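Local atomic coordinates of DNA helicase RecQ (Deinococcus radiodurans, PDB entry 4Q48), a protein that probably couples ATP hydrolysis to the unwinding of duplex DNA, translocating in the 3'-5' direction, and is represented here by its zinc-containing catalytic core. Residues I240-S245 against V290-A295; F307-D312 against T335-Y340. All coordinates share one frame; numbering follows the deposited sequence.

In the fold
Both contacts are pairings of neighbouring strands in the six-stranded parallel sheet of the helicase C-terminal domain, the second RecA-like domain of this catalytic core. Across the sheet the order 334-340, 305-310, 238-242, 289-292 sets contact 2 directly beside contact 1, their centres about 10 Å apart. Along the chain they come in series, contact 1 closing at strand 289-292 before strand 305-310 opens contact 2. The seam between them is strand 238-242 against 305-310, where Tyr242 N probably donates to Ala309 O (2.8 Å) and Asp312 OD2 accepts from Leu244 N. The two contacts thus make one continuous four-strand core for this domain.

Contact 1. Residues I240-S245 against V290-A295; sequences IVYCLS and VCATVA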
# COMPACT_ATOMS: atom_id res chain seq x y z
N ILE A 240 -17.15 12.26 2.59
CA ILE A 240 -15.94 13.05 2.70
C ILE A 240 -15.51 13.53 1.31
O ILE A 240 -15.49 12.74 0.39
CB ILE A 240 -14.79 12.26 3.30
CG1 ILE A 240 -15.22 11.58 4.60
CG2 ILE A 240 -13.58 13.16 3.49
CD1 ILE A 240 -14.19 10.58 5.16
N VAL A 241 -15.21 14.82 1.17
CA VAL A 241 -14.64 15.36 -0.06
C VAL A 241 -13.21 15.80 0.18
O VAL A 241 -12.99 16.73 0.93
CB VAL A 241 -15.42 16.58 -0.57
CG1 VAL A 241 -14.74 17.17 -1.81
CG2 VAL A 241 -16.88 16.23 -0.80
N TYR A 242 -12.24 15.14 -0.45
CA TYR A 242 -10.83 15.53 -0.27
C TYR A 242 -10.33 16.57 -1.27
O TYR A 242 -10.48 16.41 -2.48
CB TYR A 242 -9.96 14.31 -0.38
CG TYR A 242 -10.07 13.37 0.77
CD1 TYR A 242 -9.45 13.65 1.99
CD2 TYR A 242 -10.75 12.17 0.64
CE1 TYR A 242 -9.53 12.76 3.06
CE2 TYR A 242 -10.82 11.28 1.70
CZ TYR A 242 -10.22 11.58 2.90
OH TYR A 242 -10.32 10.68 3.93
N CYS A 243 -9.71 17.64 -0.78
CA CYS A 243 -9.08 18.62 -1.68
C CYS A 243 -7.61 18.78 -1.33
O CYS A 243 -7.19 18.42 -0.22
CB CYS A 243 -9.79 19.97 -1.62
SG CYS A 243 -11.53 19.90 -2.06
N LEU A 244 -6.83 19.31 -2.28
CA LEU A 244 -5.36 19.32 -2.15
C LEU A 244 -4.84 20.38 -1.19
O LEU A 244 -3.92 20.12 -0.40
CB LEU A 244 -4.69 19.49 -3.52
CG LEU A 244 -3.27 18.91 -3.46
CD1 LEU A 244 -3.30 17.48 -2.91
CD2 LEU A 244 -2.57 18.95 -4.83
N SER A 245 -5.41 21.57 -1.26
CA SER A 245 -4.98 22.69 -0.45
C SER A 245 -5.97 23.04 0.66
O SER A 245 -7.15 22.71 0.58
CB SER A 245 -4.76 23.94 -1.32
OG SER A 245 -5.98 24.35 -1.92
N VAL A 290 -17.86 16.23 5.23
CA VAL A 290 -16.63 16.90 5.67
C VAL A 290 -15.71 17.15 4.47
O VAL A 290 -15.56 16.28 3.60
CB VAL A 290 -15.86 16.06 6.73
CG1 VAL A 290 -14.46 16.63 6.96
CG2 VAL A 290 -16.61 16.00 8.05
N CYS A 291 -15.13 18.35 4.37
CA CYS A 291 -14.08 18.60 3.38
C CYS A 291 -12.72 18.70 4.05
O CYS A 291 -12.53 19.51 4.97
CB CYS A 291 -14.34 19.87 2.58
SG CYS A 291 -15.88 19.90 1.72
N ALA A 292 -11.77 17.89 3.58
CA ALA A 292 -10.46 17.76 4.21
C ALA A 292 -9.32 17.61 3.18
O ALA A 292 -9.58 17.31 2.02
CB ALA A 292 -10.46 16.58 5.18
N THR A 293 -8.08 17.76 3.63
CA THR A 293 -6.91 17.66 2.75
C THR A 293 -6.32 16.26 2.77
O THR A 293 -6.13 15.64 1.73
CB THR A 293 -5.81 18.68 3.13
OG1 THR A 293 -5.67 18.71 4.55
CG2 THR A 293 -6.17 20.07 2.64
N VAL A 294 -5.98 15.81 3.99
CA VAL A 294 -5.48 14.46 4.30
C VAL A 294 -5.60 14.32 5.83
O VAL A 294 -4.93 15.05 6.57
CB VAL A 294 -4.00 14.24 3.88
CG1 VAL A 294 -3.37 13.14 4.71
CG2 VAL A 294 -3.88 13.93 2.39
N ALA A 295 -6.42 13.36 6.27
CA ALA A 295 -6.74 13.12 7.69
C ALA A 295 -7.85 12.07 7.85
O ALA A 295 -8.01 11.46 8.91
CB ALA A 295 -7.15 14.43 8.40
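Tyr242 and Thr293 give this strand pair its most distinctive side-chain geometry. The Tyr242 ring, with CG beside the backbone N and anti to the carbonyl carbon (chi1 -71°), leans back over its own strand, so that Ile240 CG2 rests 3.7 Å above one face, offset toward the rim. Across the contact its CD1 approaches the Ala292 methyl, CD1 to CB 4.4 Å, while the carbonyl oxygens of Ala292 and Thr293 lie obliquely to the ring. Outside the pair, the hydroxyl is hydrogen-bonded to Arg326 NH1, and the His310 ring meets the tyrosine with the planes inclined at about 20°.

The backbones beneath are parallel strands of the second RecA-like domain, with Ile240, Val241 and Tyr242 opposite Val290, Cys291 and Ala292. Val241 is gripped twice: its N donates to Val290 O (2.9 Å), almost along the carbonyl axis, and its O accepts from Ala292 N (3.1 Å), which sits above the carbonyl plane. Cys243 N continues the pattern to Ala292 O at 2.8 Å, in the carbonyl plane. On the sheet face opposite Tyr242, Cys291 SG lies beside its own backbone N and reaches Val241 CB at 4.1 Å, alongside rather than tip to tip.

Beyond the strand ends Thr293 has OG1 in the crowded position between N and carbonyl carbon (chi1 42°), which turns CG2 toward residues 243-245; that methyl meets Cys243 O and Ser245 O, each at 3.5 Å. The sequence running on from Thr293 fits helicase motif V. Ser245 is the N-cap of helix 246-258, its OG also hydrogen-bonded to Ser248 OG.

Contact 2. Residues F307-D312 against T335-Y340; sequences FVAHLD and TAWMVY
This is a buried parallel strand pairing that closes a beta-alpha-beta unit in the second RecA-like domain: strand 305-310 leads through helix 317-324 to strand 334-340, which lies next to it. Four backbone hydrogen bonds join them in regular succession. Val308 N donates to Thr335 O and Val308 O accepts from Trp337 N, the latter nearly straight and in the carbonyl plane; His310 repeats the pattern, its N bonding to Trp337 O (2.8 Å) and its O to Val339 N.

His310 and Met338 share one face of the sheet. Met338 runs out extended, with CG anti to the backbone N (chi1 169°), and only then bends at chi3 (72°). Its CG lies 3.5 Å from His310 CB, so the two side chains meet through their stems, and SD stands obliquely to the imidazole, 5.0 Å from the ring centroid. Helix 317-324 fixes the far end of the histidine, whose NE2 is hydrogen-bonded to Glu323 OE1. An alanine in place of Met338 would probably loosen the packing against His310, since CG and the sulfur that lie along its stem and ring would be gone. On this same face Ala336 lies about 12 Å from the bound zinc ion, measured from its side chain.

The opposite face carries Trp337, CG anti to the backbone N, with its indole stacked on Phe229 of helix 222-233. Ala309 CB meets it obliquely at CE3 (4.0 Å), and Val339 CG1 rests 3.9 Å above one face, toward the rim. Leu311 CD2 comes in at the indole edge, in plane, 4.0 Å from Trp337 CZ3, and the same methyl, Leu311 CD2, also packs beside Val339 CG2 at 3.9 Å.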
# COMPACT_ATOMS: atom_id res chain seq x y z
N PHE A 307 -19.96 8.14 0.51
CA PHE A 307 -19.04 8.39 -0.59
C PHE A 307 -17.74 9.07 -0.17
O PHE A 307 -17.67 9.76 0.87
CB PHE A 307 -19.73 9.23 -1.67
CG PHE A 307 -20.00 10.68 -1.29
CD1 PHE A 307 -21.21 11.05 -0.73
CD2 PHE A 307 -19.07 11.67 -1.57
CE1 PHE A 307 -21.48 12.37 -0.43
CE2 PHE A 307 -19.34 13.00 -1.27
CZ PHE A 307 -20.55 13.34 -0.70
N VAL A 308 -16.70 8.84 -0.97
CA VAL A 308 -15.50 9.64 -0.89
C VAL A 308 -15.19 10.23 -2.25
O VAL A 308 -14.99 9.50 -3.23
CB VAL A 308 -14.30 8.84 -0.38
CG1 VAL A 308 -13.04 9.60 -0.67
CG2 VAL A 308 -14.43 8.66 1.11
N ALA A 309 -15.13 11.55 -2.28
CA ALA A 309 -14.87 12.31 -3.49
C ALA A 309 -13.45 12.86 -3.51
O ALA A 309 -13.02 13.50 -2.55
CB ALA A 309 -15.87 13.45 -3.62
N HIS A 310 -12.76 12.66 -4.63
CA HIS A 310 -11.46 13.29 -4.80
C HIS A 310 -11.54 14.36 -5.89
O HIS A 310 -11.85 14.06 -7.04
CB HIS A 310 -10.39 12.25 -5.14
CG HIS A 310 -9.85 11.54 -3.93
ND1 HIS A 310 -10.35 10.33 -3.49
CD2 HIS A 310 -8.86 11.87 -3.07
CE1 HIS A 310 -9.68 9.95 -2.42
NE2 HIS A 310 -8.77 10.87 -2.15
N LEU A 311 -11.28 15.61 -5.52
CA LEU A 311 -11.41 16.71 -6.46
C LEU A 311 -10.03 17.11 -6.95
O LEU A 311 -9.87 18.02 -7.79
CB LEU A 311 -12.12 17.88 -5.78
CG LEU A 311 -13.64 17.75 -5.79
CD1 LEU A 311 -14.29 18.86 -4.97
CD2 LEU A 311 -14.19 17.73 -7.19
N ASP A 312 -9.03 16.41 -6.43
CA ASP A 312 -7.65 16.54 -6.88
C ASP A 312 -7.00 15.17 -6.77
O ASP A 312 -7.52 14.27 -6.09
CB ASP A 312 -6.84 17.56 -6.06
CG ASP A 312 -7.42 18.96 -6.10
OD1 ASP A 312 -7.53 19.54 -7.21
OD2 ASP A 312 -7.72 19.49 -5.01
N THR A 335 -19.62 4.78 -2.87
CA THR A 335 -18.93 5.14 -4.10
C THR A 335 -17.65 5.90 -3.81
O THR A 335 -17.64 6.81 -2.98
CB THR A 335 -19.77 6.06 -5.00
OG1 THR A 335 -21.14 5.62 -5.09
CG2 THR A 335 -19.10 6.19 -6.38
N ALA A 336 -16.58 5.53 -4.48
CA ALA A 336 -15.41 6.39 -4.49
C ALA A 336 -15.38 7.01 -5.85
O ALA A 336 -15.37 6.30 -6.85
CB ALA A 336 -14.16 5.61 -4.19
N TRP A 337 -15.44 8.35 -5.87
CA TRP A 337 -15.63 9.16 -7.07
C TRP A 337 -14.50 10.17 -7.17
O TRP A 337 -14.28 10.95 -6.22
CB TRP A 337 -16.97 9.85 -6.97
CG TRP A 337 -17.43 10.76 -8.06
CD1 TRP A 337 -18.35 10.46 -9.03
CD2 TRP A 337 -17.10 12.15 -8.23
NE1 TRP A 337 -18.59 11.57 -9.81
CE2 TRP A 337 -17.84 12.62 -9.35
CE3 TRP A 337 -16.26 13.04 -7.55
CZ2 TRP A 337 -17.74 13.94 -9.81
CZ3 TRP A 337 -16.15 14.35 -8.03
CH2 TRP A 337 -16.91 14.79 -9.14
N MET A 338 -13.74 10.14 -8.26
CA MET A 338 -12.61 11.07 -8.44
C MET A 338 -12.52 11.63 -9.86
O MET A 338 -12.64 10.92 -10.88
CB MET A 338 -11.28 10.41 -8.06
CG MET A 338 -10.04 11.22 -8.47
SD MET A 338 -8.44 10.59 -7.89
CE MET A 338 -8.21 9.14 -8.91
N VAL A 339 -12.28 12.93 -9.92
CA VAL A 339 -12.01 13.58 -11.17
C VAL A 339 -10.65 14.25 -11.08
O VAL A 339 -10.24 14.76 -10.04
CB VAL A 339 -13.08 14.63 -11.55
CG1 VAL A 339 -14.36 13.96 -12.09
CG2 VAL A 339 -13.35 15.60 -10.39
N TYR A 340 -9.94 14.22 -12.19
CA TYR A 340 -8.66 14.85 -12.27
C TYR A 340 -8.54 15.29 -13.72
O TYR A 340 -9.21 14.74 -14.60
CB TYR A 340 -7.54 13.88 -11.85
CG TYR A 340 -7.13 12.92 -12.94
CD1 TYR A 340 -7.95 11.87 -13.32
CD2 TYR A 340 -5.91 13.06 -13.59
CE1 TYR A 340 -7.56 11.01 -14.32
CE2 TYR A 340 -5.52 12.21 -14.58
CZ TYR A 340 -6.35 11.20 -14.95
OH TYR A 340 -5.94 10.37 -15.94